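Local atomic coordinates of type II secretion system protein H (Vibrio cholerae, PDB entry 4DQ9), a protein that forms part of the pseudopilus tip complex that recognises and binds substrates of type II secretion, such as proteases and toxins. Residues G70-W82 / T124-D138. Residues are numbered along the deposited sequence; the frame is centred on the assembly and turned at random.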
# COMPACT_ATOMS: atom_id res chain seq x y z
N GLY A 70 19.34 23.00 -5.01
CA GLY A 70 19.35 24.08 -4.03
C GLY A 70 18.22 23.95 -3.05
O GLY A 70 18.31 24.62 -2.02
N LEU A 71 17.16 23.17 -3.37
CA LEU A 71 16.11 22.89 -2.42
C LEU A 71 16.23 21.50 -1.83
O LEU A 71 16.80 20.60 -2.47
CB LEU A 71 14.69 22.98 -3.07
CG LEU A 71 14.40 24.36 -3.54
CD1 LEU A 71 13.11 24.31 -4.33
CD2 LEU A 71 14.21 25.28 -2.33
N GLN A 72 15.69 21.35 -0.62
CA GLN A 72 15.62 20.08 0.13
C GLN A 72 14.15 19.86 0.43
O GLN A 72 13.35 20.83 0.54
CB GLN A 72 16.34 20.13 1.46
CG GLN A 72 17.86 20.46 1.39
CD GLN A 72 18.64 19.32 0.96
OE1 GLN A 72 18.17 18.52 0.15
NE2 GLN A 72 19.85 19.20 1.48
N LEU A 73 13.82 18.60 0.66
CA LEU A 73 12.56 18.35 1.28
C LEU A 73 12.69 17.35 2.47
O LEU A 73 13.67 16.58 2.58
CB LEU A 73 11.48 17.91 0.40
CG LEU A 73 11.66 16.72 -0.49
CD1 LEU A 73 11.47 15.44 0.24
CD2 LEU A 73 10.58 16.75 -1.53
N ASP A 74 11.69 17.37 3.31
CA ASP A 74 11.61 16.48 4.47
C ASP A 74 10.18 16.25 4.89
O ASP A 74 9.29 16.97 4.42
CB ASP A 74 12.42 17.07 5.60
CG ASP A 74 12.95 16.02 6.58
OD1 ASP A 74 12.58 14.80 6.54
OD2 ASP A 74 13.89 16.41 7.39
N PHE A 75 9.93 15.23 5.69
CA PHE A 75 8.54 14.97 6.04
C PHE A 75 8.50 14.28 7.44
O PHE A 75 9.50 13.65 7.87
CB PHE A 75 7.74 14.17 5.01
CG PHE A 75 8.02 12.71 4.93
CD1 PHE A 75 9.21 12.24 4.35
CD2 PHE A 75 7.08 11.80 5.38
CE1 PHE A 75 9.51 10.88 4.24
CE2 PHE A 75 7.36 10.40 5.32
CZ PHE A 75 8.61 9.95 4.76
N GLU A 76 7.34 14.42 8.05
CA GLU A 76 6.97 13.83 9.34
C GLU A 76 5.65 13.12 9.09
O GLU A 76 4.79 13.65 8.32
CB GLU A 76 6.72 14.89 10.45
CG GLU A 76 7.85 15.61 10.93
CD GLU A 76 7.52 16.85 11.68
OE1 GLU A 76 6.48 17.54 11.44
OE2 GLU A 76 8.36 17.16 12.53
N LEU A 77 5.49 11.93 9.66
CA LEU A 77 4.17 11.27 9.76
C LEU A 77 3.57 11.43 11.08
O LEU A 77 4.17 11.06 12.08
CB LEU A 77 4.33 9.75 9.52
CG LEU A 77 4.94 9.48 8.14
CD1 LEU A 77 5.28 7.99 7.90
CD2 LEU A 77 4.05 9.91 7.02
N GLY A 78 2.37 12.00 11.07
CA GLY A 78 1.58 12.17 12.27
C GLY A 78 2.40 13.03 13.21
O GLY A 78 2.97 14.04 12.81
N GLY A 79 2.55 12.55 14.44
CA GLY A 79 3.30 13.31 15.42
C GLY A 79 4.75 12.94 15.48
O GLY A 79 5.45 13.33 16.43
N GLY A 80 5.25 12.24 14.47
CA GLY A 80 6.59 11.67 14.55
C GLY A 80 7.70 12.59 14.13
O GLY A 80 7.50 13.80 13.80
N ALA A 81 8.87 12.02 14.07
CA ALA A 81 10.11 12.79 13.85
C ALA A 81 10.33 13.04 12.39
O ALA A 81 9.80 12.32 11.57
CB ALA A 81 11.30 12.06 14.43
N TRP A 82 11.14 14.04 12.07
CA TRP A 82 11.52 14.24 10.64
C TRP A 82 12.21 12.98 10.15
O TRP A 82 12.96 12.32 10.88
CB TRP A 82 12.45 15.47 10.43
CG TRP A 82 11.82 16.76 10.76
CD1 TRP A 82 12.02 17.56 11.88
CD2 TRP A 82 10.84 17.44 9.97
NE1 TRP A 82 11.28 18.70 11.76
CE2 TRP A 82 10.53 18.64 10.60
CE3 TRP A 82 10.23 17.18 8.72
CZ2 TRP A 82 9.60 19.54 10.04
CZ3 TRP A 82 9.32 18.02 8.21
CH2 TRP A 82 8.98 19.20 8.86
N THR A 124 -3.51 10.35 4.96
CA THR A 124 -2.52 10.09 6.02
C THR A 124 -2.02 11.40 6.69
O THR A 124 -1.64 12.32 5.96
CB THR A 124 -1.30 9.39 5.45
OG1 THR A 124 -1.71 8.20 4.74
CG2 THR A 124 -0.18 9.19 6.45
N PRO A 125 -2.04 11.48 8.06
CA PRO A 125 -1.57 12.73 8.68
C PRO A 125 -0.11 12.90 8.46
O PRO A 125 0.64 11.99 8.70
CB PRO A 125 -1.99 12.59 10.10
CG PRO A 125 -3.10 11.54 10.11
CD PRO A 125 -2.76 10.61 9.03
N PHE A 126 0.30 14.08 8.00
CA PHE A 126 1.73 14.28 7.74
C PHE A 126 2.01 15.78 7.64
O PHE A 126 1.08 16.59 7.47
CB PHE A 126 2.16 13.59 6.40
CG PHE A 126 1.70 14.37 5.18
CD1 PHE A 126 0.36 14.35 4.65
CD2 PHE A 126 2.59 15.31 4.55
CE1 PHE A 126 -0.05 15.15 3.62
CE2 PHE A 126 2.17 16.10 3.52
CZ PHE A 126 0.84 16.07 2.99
N THR A 127 3.32 16.10 7.62
CA THR A 127 3.84 17.43 7.27
C THR A 127 4.98 17.21 6.24
O THR A 127 5.84 16.35 6.54
CB THR A 127 4.35 18.15 8.46
OG1 THR A 127 3.24 18.40 9.33
CG2 THR A 127 4.92 19.52 8.05
N LEU A 128 4.94 17.93 5.11
CA LEU A 128 6.03 17.89 4.13
C LEU A 128 6.56 19.33 4.11
O LEU A 128 5.78 20.26 3.91
CB LEU A 128 5.56 17.51 2.74
CG LEU A 128 6.74 17.57 1.76
CD1 LEU A 128 7.39 16.25 1.67
CD2 LEU A 128 6.26 18.06 0.41
N SER A 129 7.86 19.48 4.31
CA SER A 129 8.40 20.82 4.20
C SER A 129 9.46 20.88 3.15
O SER A 129 10.15 19.88 2.82
CB SER A 129 8.90 21.25 5.52
OG SER A 129 10.08 20.72 5.76
N ILE A 130 9.58 22.07 2.58
CA ILE A 130 10.46 22.35 1.39
C ILE A 130 11.20 23.61 1.73
O ILE A 130 10.61 24.62 2.06
CB ILE A 130 9.69 22.48 0.08
CG1 ILE A 130 8.90 21.17 -0.31
CG2 ILE A 130 10.63 22.87 -1.20
CD1 ILE A 130 7.85 21.28 -1.42
N PHE A 131 12.47 23.57 1.54
CA PHE A 131 13.35 24.58 2.07
C PHE A 131 14.73 24.61 1.44
O PHE A 131 15.20 23.66 0.89
CB PHE A 131 13.50 24.45 3.56
CG PHE A 131 13.92 23.07 3.98
CD1 PHE A 131 12.97 22.07 4.12
CD2 PHE A 131 15.26 22.72 4.18
CE1 PHE A 131 13.30 20.80 4.53
CE2 PHE A 131 15.63 21.42 4.57
CZ PHE A 131 14.67 20.43 4.70
N PRO A 132 15.39 25.77 1.51
CA PRO A 132 16.66 25.87 0.86
C PRO A 132 17.71 24.98 1.57
O PRO A 132 17.79 24.85 2.85
CB PRO A 132 17.05 27.34 1.07
CG PRO A 132 15.77 28.00 1.16
CD PRO A 132 14.90 27.08 1.95
N LYS A 133 18.59 24.44 0.72
CA LYS A 133 19.80 23.67 1.23
C LYS A 133 20.58 24.53 2.21
O LYS A 133 20.79 25.69 1.96
CB LYS A 133 20.68 23.14 0.10
CG LYS A 133 21.78 22.23 0.47
CD LYS A 133 22.60 21.77 -0.78
CE LYS A 133 21.79 21.23 -1.90
NZ LYS A 133 22.64 21.13 -3.14
N GLY A 134 20.94 23.97 3.37
CA GLY A 134 21.72 24.72 4.43
C GLY A 134 20.83 25.00 5.63
O GLY A 134 21.30 25.30 6.74
N GLN A 135 19.54 24.83 5.45
CA GLN A 135 18.55 25.11 6.51
C GLN A 135 17.94 23.77 7.04
O GLN A 135 18.02 22.71 6.40
CB GLN A 135 17.48 25.97 5.95
CG GLN A 135 17.99 27.38 5.70
CD GLN A 135 16.99 28.31 5.06
OE1 GLN A 135 15.82 28.26 5.39
NE2 GLN A 135 17.44 29.16 4.12
N GLU A 136 17.34 23.89 8.21
CA GLU A 136 16.63 22.82 8.88
C GLU A 136 15.18 22.82 8.36
O GLU A 136 14.61 23.85 8.02
CB GLU A 136 16.68 23.08 10.40
CG GLU A 136 18.08 23.05 11.02
CD GLU A 136 18.72 21.66 11.00
OE1 GLU A 136 18.05 20.67 10.66
OE2 GLU A 136 19.92 21.52 11.26
N PRO A 137 14.50 21.67 8.50
CA PRO A 137 13.14 21.55 8.01
C PRO A 137 12.01 22.23 8.81
O PRO A 137 10.91 22.45 8.27
CB PRO A 137 12.91 20.04 8.04
CG PRO A 137 13.76 19.57 9.20
CD PRO A 137 15.04 20.41 9.05
N ASP A 138 12.29 22.65 10.04
CA ASP A 138 11.30 23.20 10.92
C ASP A 138 10.90 24.62 10.49
O ASP A 138 11.70 25.38 9.99
CB ASP A 138 11.88 23.21 12.36
CG ASP A 138 12.52 21.85 12.72
OD1 ASP A 138 11.68 21.01 13.21
OD2 ASP A 138 13.78 21.66 12.40
O HOH W 1 20.27 26.91 -0.77
O HOH W 2 2.29 15.88 10.87
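Antiparallel pairing of L71-L77 with F126-P132 joins an outermost strand of a four-stranded sheet to its inner neighbour and illustrates how a strand pair presents a different set of side chains on each face. Three hydrogen-bonded pairs, Q72 with F131, D74 with S129 and E76 with T127, each exchange two backbone bonds; K133 N to G70 O (2.8 Å) and G78 N to P125 O (2.9 Å) extend the ladder at its ends.

L73, F75, L128 and I130 line the face turned to the interior, where L128 CD1 meets F75 CB at 4.0 Å, while helix 2-27 and strand 31-36 supply F13 and I35 against L128. On the other face, W82 and P137, from the loops that follow the two strands, pack beside D74, S129 and F131. F131 CG stands between its backbone N and carbonyl carbon (chi1 53°), which swings the ring over 71-77, with Q72 CB on one face, 3.4 Å from F131 CE2; P137 CA covers the opposite face. P137 also serves W82: its CG sits almost on the normal of the five-membered ring, a CH-pi contact 3.5 Å from the centroid. D138 OD1 lies close to the indole plane and accepts from W82 NE1 (2.8 Å), which meets it from above the carboxylate plane. S129 OG, 3.6 Å from W82 CH2, gives its proton to P137 O (3.2 Å), tying the returning loop to the strand.

Such an antiparallel sheet, packed by one face against the long N-terminal helix, is characteristic of the pseudopilin fold.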